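Local coordinates for ornithine carbamoyltransferase, anabolic (Campylobacter jejuni subsp. jejuni, PDB 3TPF), which transfers the carbamoyl group of carbamoyl phosphate to L-ornithine, giving L-citrulline and phosphate in arginine biosynthesis, at residues L120-L133 against N157-F171. Numbering follows the deposited sequence.
Sequences LSELYHPTQVLGDL and NMCNSWLITAAILGF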
loop_
_atom_site.group_PDB
_atom_site.type_symbol
_atom_site.label_atom_id
_atom_site.label_comp_id
_atom_site.label_asym_id
_atom_site.label_seq_id
_atom_site.Cartn_x
_atom_site.Cartn_y
_atom_site.Cartn_z
ATOM N N LEU B 120 12.438 12.492 -7.142
ATOM C CA LEU B 120 12.140 13.265 -8.330
ATOM C C LEU B 120 11.474 14.623 -8.015
ATOM O O LEU B 120 10.555 14.689 -7.252
ATOM C CB LEU B 120 11.257 12.549 -9.324
ATOM C CG LEU B 120 10.957 13.459 -10.567
ATOM C CD1 LEU B 120 11.108 12.606 -11.850
ATOM C CD2 LEU B 120 9.624 14.077 -10.487
ATOM N N SER B 121 12.051 15.685 -8.540
ATOM C CA SER B 121 11.533 17.018 -8.320
ATOM C C SER B 121 11.582 17.772 -9.626
ATOM O O SER B 121 12.158 17.287 -10.575
ATOM C CB SER B 121 12.338 17.764 -7.268
ATOM O OG SER B 121 13.587 18.208 -7.773
ATOM N N GLU B 122 11.018 18.942 -9.675
ATOM C CA GLU B 122 10.980 19.641 -10.957
ATOM C C GLU B 122 12.388 20.081 -11.387
ATOM O O GLU B 122 12.669 20.262 -12.590
ATOM C CB GLU B 122 9.959 20.827 -10.960
ATOM C CG GLU B 122 10.429 22.167 -10.384
ATOM C CD GLU B 122 10.521 22.188 -8.848
ATOM O OE1 GLU B 122 10.578 23.312 -8.255
ATOM O OE2 GLU B 122 10.579 21.065 -8.231
ATOM N N LEU B 123 13.254 20.265 -10.400
ATOM C CA LEU B 123 14.650 20.665 -10.689
ATOM C C LEU B 123 15.597 19.470 -10.989
ATOM O O LEU B 123 16.513 19.610 -11.783
ATOM C CB LEU B 123 15.267 21.444 -9.545
ATOM C CG LEU B 123 14.641 22.747 -9.232
ATOM C CD1 LEU B 123 15.468 23.303 -8.109
ATOM C CD2 LEU B 123 14.716 23.804 -10.320
ATOM N N TYR B 124 15.436 18.352 -10.288
ATOM C CA TYR B 124 16.509 17.322 -10.326
ATOM C C TYR B 124 15.931 15.921 -10.233
ATOM O O TYR B 124 14.946 15.675 -9.553
ATOM C CB TYR B 124 17.500 17.471 -9.201
ATOM C CG TYR B 124 18.125 18.820 -9.036
ATOM C CD1 TYR B 124 17.868 19.583 -7.923
ATOM C CD2 TYR B 124 19.009 19.291 -9.925
ATOM C CE1 TYR B 124 18.423 20.821 -7.750
ATOM C CE2 TYR B 124 19.574 20.536 -9.770
ATOM C CZ TYR B 124 19.269 21.286 -8.677
ATOM O OH TYR B 124 19.811 22.537 -8.514
ATOM N N HIS B 125 16.534 15.019 -10.956
ATOM C CA HIS B 125 16.142 13.632 -10.870
ATOM C C HIS B 125 17.350 12.738 -10.671
ATOM O O HIS B 125 17.623 11.874 -11.455
ATOM C CB HIS B 125 15.309 13.241 -12.089
ATOM C CG HIS B 125 14.636 11.896 -11.946
ATOM N ND1 HIS B 125 14.570 11.221 -10.741
ATOM C CD2 HIS B 125 14.063 11.077 -12.864
ATOM C CE1 HIS B 125 13.997 10.047 -10.923
ATOM N NE2 HIS B 125 13.682 9.928 -12.202
ATOM N N PRO B 126 18.090 12.951 -9.589
ATOM C CA PRO B 126 19.403 12.300 -9.404
ATOM C C PRO B 126 19.445 10.818 -9.311
ATOM O O PRO B 126 20.443 10.249 -9.753
ATOM C CB PRO B 126 19.872 12.841 -8.065
ATOM C CG PRO B 126 18.599 13.145 -7.349
ATOM C CD PRO B 126 17.713 13.732 -8.410
ATOM N N THR B 127 18.490 10.165 -8.703
ATOM C CA THR B 127 18.578 8.664 -8.636
ATOM C C THR B 127 18.536 8.063 -10.076
ATOM O O THR B 127 19.244 7.105 -10.410
ATOM C CB THR B 127 17.500 7.997 -7.800
ATOM O OG1 THR B 127 16.214 8.412 -8.299
ATOM C CG2 THR B 127 17.627 8.342 -6.351
ATOM N N GLN B 128 17.842 8.750 -10.968
ATOM C CA GLN B 128 17.813 8.320 -12.361
ATOM C C GLN B 128 19.203 8.437 -13.033
ATOM O O GLN B 128 19.691 7.544 -13.740
ATOM C CB GLN B 128 16.748 9.117 -13.134
ATOM C CG GLN B 128 16.618 8.663 -14.565
ATOM C CD GLN B 128 16.088 7.206 -14.754
ATOM O OE1 GLN B 128 15.237 6.737 -13.981
ATOM N NE2 GLN B 128 16.552 6.520 -15.839
ATOM N N VAL B 129 19.811 9.595 -12.849
ATOM C CA VAL B 129 21.128 9.803 -13.443
ATOM C C VAL B 129 22.071 8.816 -12.865
ATOM O O VAL B 129 22.873 8.284 -13.588
ATOM C CB VAL B 129 21.543 11.208 -13.278
ATOM C CG1 VAL B 129 23.016 11.369 -13.545
ATOM C CG2 VAL B 129 20.621 12.082 -14.126
ATOM N N LEU B 130 21.945 8.457 -11.597
ATOM C CA LEU B 130 22.902 7.448 -11.063
ATOM C C LEU B 130 22.729 6.163 -11.803
ATOM O O LEU B 130 23.682 5.452 -12.093
ATOM C CB LEU B 130 22.693 7.172 -9.595
ATOM C CG LEU B 130 23.371 8.058 -8.587
ATOM C CD1 LEU B 130 22.906 7.648 -7.259
ATOM C CD2 LEU B 130 24.857 7.976 -8.631
ATOM N N GLY B 131 21.482 5.831 -12.108
ATOM C CA GLY B 131 21.193 4.541 -12.801
ATOM C C GLY B 131 21.641 4.482 -14.263
ATOM O O GLY B 131 22.192 3.506 -14.746
ATOM N N ASP B 132 21.463 5.612 -14.917
ATOM C CA ASP B 132 22.009 5.848 -16.236
ATOM C C ASP B 132 23.530 5.635 -16.221
ATOM O O ASP B 132 24.069 4.866 -17.001
ATOM C CB ASP B 132 21.658 7.268 -16.713
ATOM C CG ASP B 132 20.183 7.416 -17.055
ATOM O OD1 ASP B 132 19.414 6.412 -16.925
ATOM O OD2 ASP B 132 19.779 8.509 -17.584
ATOM N N LEU B 133 24.182 6.252 -15.290
ATOM C CA LEU B 133 25.648 6.101 -15.107
ATOM C C LEU B 133 26.065 4.664 -14.945
ATOM O O LEU B 133 26.954 4.157 -15.632
ATOM C CB LEU B 133 26.063 6.851 -13.861
ATOM C CG LEU B 133 27.291 7.709 -13.906
ATOM C CD1 LEU B 133 27.431 8.436 -15.219
ATOM C CD2 LEU B 133 27.103 8.742 -12.812
ATOM N N ASN B 157 14.137 18.554 -15.507
ATOM C CA ASN B 157 14.957 17.978 -14.392
ATOM C C ASN B 157 16.090 17.048 -14.833
ATOM O O ASN B 157 17.204 17.133 -14.341
ATOM C CB ASN B 157 14.088 17.242 -13.336
ATOM C CG ASN B 157 13.197 16.189 -13.930
ATOM O OD1 ASN B 157 13.335 15.813 -15.111
ATOM N ND2 ASN B 157 12.252 15.731 -13.132
HETATM N N MSE B 158 15.781 16.173 -15.776
HETATM C CA MSE B 158 16.756 15.172 -16.305
HETATM C C MSE B 158 17.960 15.846 -16.949
HETATM O O MSE B 158 19.122 15.406 -16.800
HETATM C CB MSE B 158 16.116 14.304 -17.384
HETATM C CG MSE B 158 15.416 13.114 -16.788
HETATM SE SE MSE B 158 16.650 11.935 -15.821
HETATM C CE MSE B 158 17.863 11.388 -17.301
ATOM N N CYS B 159 17.684 16.943 -17.643
ATOM C CA CYS B 159 18.708 17.746 -18.294
ATOM C C CYS B 159 19.625 18.371 -17.278
ATOM O O CYS B 159 20.852 18.340 -17.395
ATOM C CB CYS B 159 18.039 18.861 -19.128
ATOM S SG CYS B 159 19.197 19.980 -19.883
ATOM N N ASN B 160 18.999 18.984 -16.282
ATOM C CA ASN B 160 19.715 19.596 -15.192
ATOM C C ASN B 160 20.671 18.591 -14.527
ATOM O O ASN B 160 21.843 18.853 -14.315
ATOM C CB ASN B 160 18.751 20.040 -14.122
ATOM C CG ASN B 160 17.898 21.167 -14.532
ATOM O OD1 ASN B 160 18.293 22.040 -15.301
ATOM N ND2 ASN B 160 16.729 21.215 -13.934
ATOM N N SER B 161 20.135 17.449 -14.182
ATOM C CA SER B 161 20.904 16.489 -13.456
ATOM C C SER B 161 21.987 15.884 -14.328
ATOM O O SER B 161 23.105 15.610 -13.832
ATOM C CB SER B 161 20.014 15.404 -12.911
ATOM O OG SER B 161 19.161 15.918 -11.914
ATOM N N TRP B 162 21.720 15.717 -15.636
ATOM C CA TRP B 162 22.842 15.292 -16.542
ATOM C C TRP B 162 23.905 16.369 -16.678
ATOM O O TRP B 162 25.100 16.088 -16.694
ATOM C CB TRP B 162 22.390 14.756 -17.894
ATOM C CG TRP B 162 22.409 13.219 -17.881
ATOM C CD1 TRP B 162 21.343 12.432 -17.958
ATOM C CD2 TRP B 162 23.537 12.335 -17.670
ATOM N NE1 TRP B 162 21.717 11.113 -17.796
ATOM C CE2 TRP B 162 23.056 11.038 -17.645
ATOM C CE3 TRP B 162 24.882 12.536 -17.497
ATOM C CZ2 TRP B 162 23.846 9.932 -17.489
ATOM C CZ3 TRP B 162 25.692 11.433 -17.340
ATOM C CH2 TRP B 162 25.159 10.139 -17.315
ATOM N N LEU B 163 23.452 17.595 -16.717
ATOM C CA LEU B 163 24.387 18.697 -16.933
ATOM C C LEU B 163 25.365 18.722 -15.774
ATOM O O LEU B 163 26.581 18.680 -15.956
ATOM C CB LEU B 163 23.665 20.057 -17.078
ATOM C CG LEU B 163 24.472 21.345 -17.037
ATOM C CD1 LEU B 163 25.585 21.265 -18.074
ATOM C CD2 LEU B 163 23.580 22.575 -17.239
ATOM N N ILE B 164 24.775 18.700 -14.594
ATOM C CA ILE B 164 25.484 18.699 -13.315
ATOM C C ILE B 164 26.426 17.551 -13.142
ATOM O O ILE B 164 27.559 17.732 -12.723
ATOM C CB ILE B 164 24.466 18.533 -12.179
ATOM C CG1 ILE B 164 23.852 19.884 -11.888
ATOM C CG2 ILE B 164 25.019 17.838 -10.928
ATOM C CD1 ILE B 164 22.570 19.732 -11.082
ATOM N N THR B 165 25.916 16.360 -13.385
ATOM C CA THR B 165 26.692 15.143 -13.149
ATOM C C THR B 165 27.865 15.083 -14.129
ATOM O O THR B 165 28.976 14.679 -13.770
ATOM C CB THR B 165 25.866 13.887 -13.370
ATOM O OG1 THR B 165 24.736 13.938 -12.531
ATOM C CG2 THR B 165 26.679 12.646 -13.086
ATOM N N ALA B 166 27.611 15.510 -15.365
ATOM C CA ALA B 166 28.659 15.590 -16.391
ATOM C C ALA B 166 29.785 16.490 -15.880
ATOM O O ALA B 166 30.978 16.188 -15.945
ATOM C CB ALA B 166 28.042 16.154 -17.650
ATOM N N ALA B 167 29.319 17.576 -15.306
ATOM C CA ALA B 167 30.158 18.642 -14.821
ATOM C C ALA B 167 31.058 18.145 -13.697
ATOM O O ALA B 167 32.278 18.538 -13.623
ATOM C CB ALA B 167 29.292 19.803 -14.300
ATOM N N ILE B 168 30.485 17.329 -12.827
ATOM C CA ILE B 168 31.236 16.851 -11.672
ATOM C C ILE B 168 32.221 15.806 -12.116
ATOM O O ILE B 168 33.402 15.832 -11.750
ATOM C CB ILE B 168 30.345 16.298 -10.552
ATOM C CG1 ILE B 168 29.511 17.427 -9.928
ATOM C CG2 ILE B 168 31.213 15.687 -9.471
ATOM C CD1 ILE B 168 28.379 17.042 -9.023
ATOM N N LEU B 169 31.745 14.918 -12.982
ATOM C CA LEU B 169 32.497 13.714 -13.293
ATOM C C LEU B 169 33.620 13.935 -14.267
ATOM O O LEU B 169 34.571 13.152 -14.314
ATOM C CB LEU B 169 31.569 12.665 -13.799
ATOM C CG LEU B 169 30.702 11.903 -12.758
ATOM C CD1 LEU B 169 29.859 10.950 -13.599
ATOM C CD2 LEU B 169 31.463 11.083 -11.719
ATOM N N GLY B 170 33.512 15.014 -15.043
ATOM C CA GLY B 170 34.498 15.342 -16.093
ATOM C C GLY B 170 34.154 14.823 -17.501
ATOM O O GLY B 170 35.018 14.700 -18.384
ATOM N N PHE B 171 32.884 14.562 -17.718
ATOM C CA PHE B 171 32.416 13.996 -18.963
ATOM C C PHE B 171 32.392 15.048 -20.026
ATOM O O PHE B 171 32.490 16.247 -19.764
ATOM C CB PHE B 171 30.969 13.475 -18.835
ATOM C CG PHE B 171 30.835 12.149 -18.156
ATOM C CD1 PHE B 171 31.899 11.571 -17.476
ATOM C CD2 PHE B 171 29.612 11.492 -18.174
ATOM C CE1 PHE B 171 31.734 10.362 -16.829
ATOM C CE2 PHE B 171 29.465 10.274 -17.562
ATOM C CZ PHE B 171 30.528 9.703 -16.891
#
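Val129 fits as a knob into the hole formed by Met158, Ser161, Trp162 and Thr165, where the 126-133 part of helix 126-138, in the carbamoyl phosphate-binding region, packs at -57° on helix 157-169, the first helix after strand 148-152 of the Rossmann-like ornithine-binding region. With CG1 anti to its backbone N (chi1 165°), Val129 points this methyl tip to tip at Thr165 OG1 and also sets it over the Trp162 indole, while CG2 makes a CH-pi contact 4.1 Å from the centroid of the five-membered ring. At the edge of that indole, in the ring plane, Trp162 NE1 donates an almost straight bond to Asp132 OD2 (3.3 Å, 174°). Farther along, Leu133 divides its branches, CD1 against Trp162 and Phe171, CD2 against Leu169 and Thr165.

At the other end Met158, modelled as selenomethionine, bends back so that SE touches Gln128 CG at 3.5 Å and lies oblique to the His125 ring. His125 and Gln128 are predicted to bind carbamoyl phosphate and Asn157 ornithine, consistent with a site between the two regions, as in other carbamoyltransferases. Asn157 is held by its amide, ND2 donating to Ser121 O at 3.0 Å. Asn160 ND2 donates to Leu123 O at 2.7 Å, more obliquely to the carbonyl. Ser161 OG lies at the edge of the Tyr124 ring, in its plane, and accepts the backbone N-H of the N-cap residue His125 at 2.9 Å.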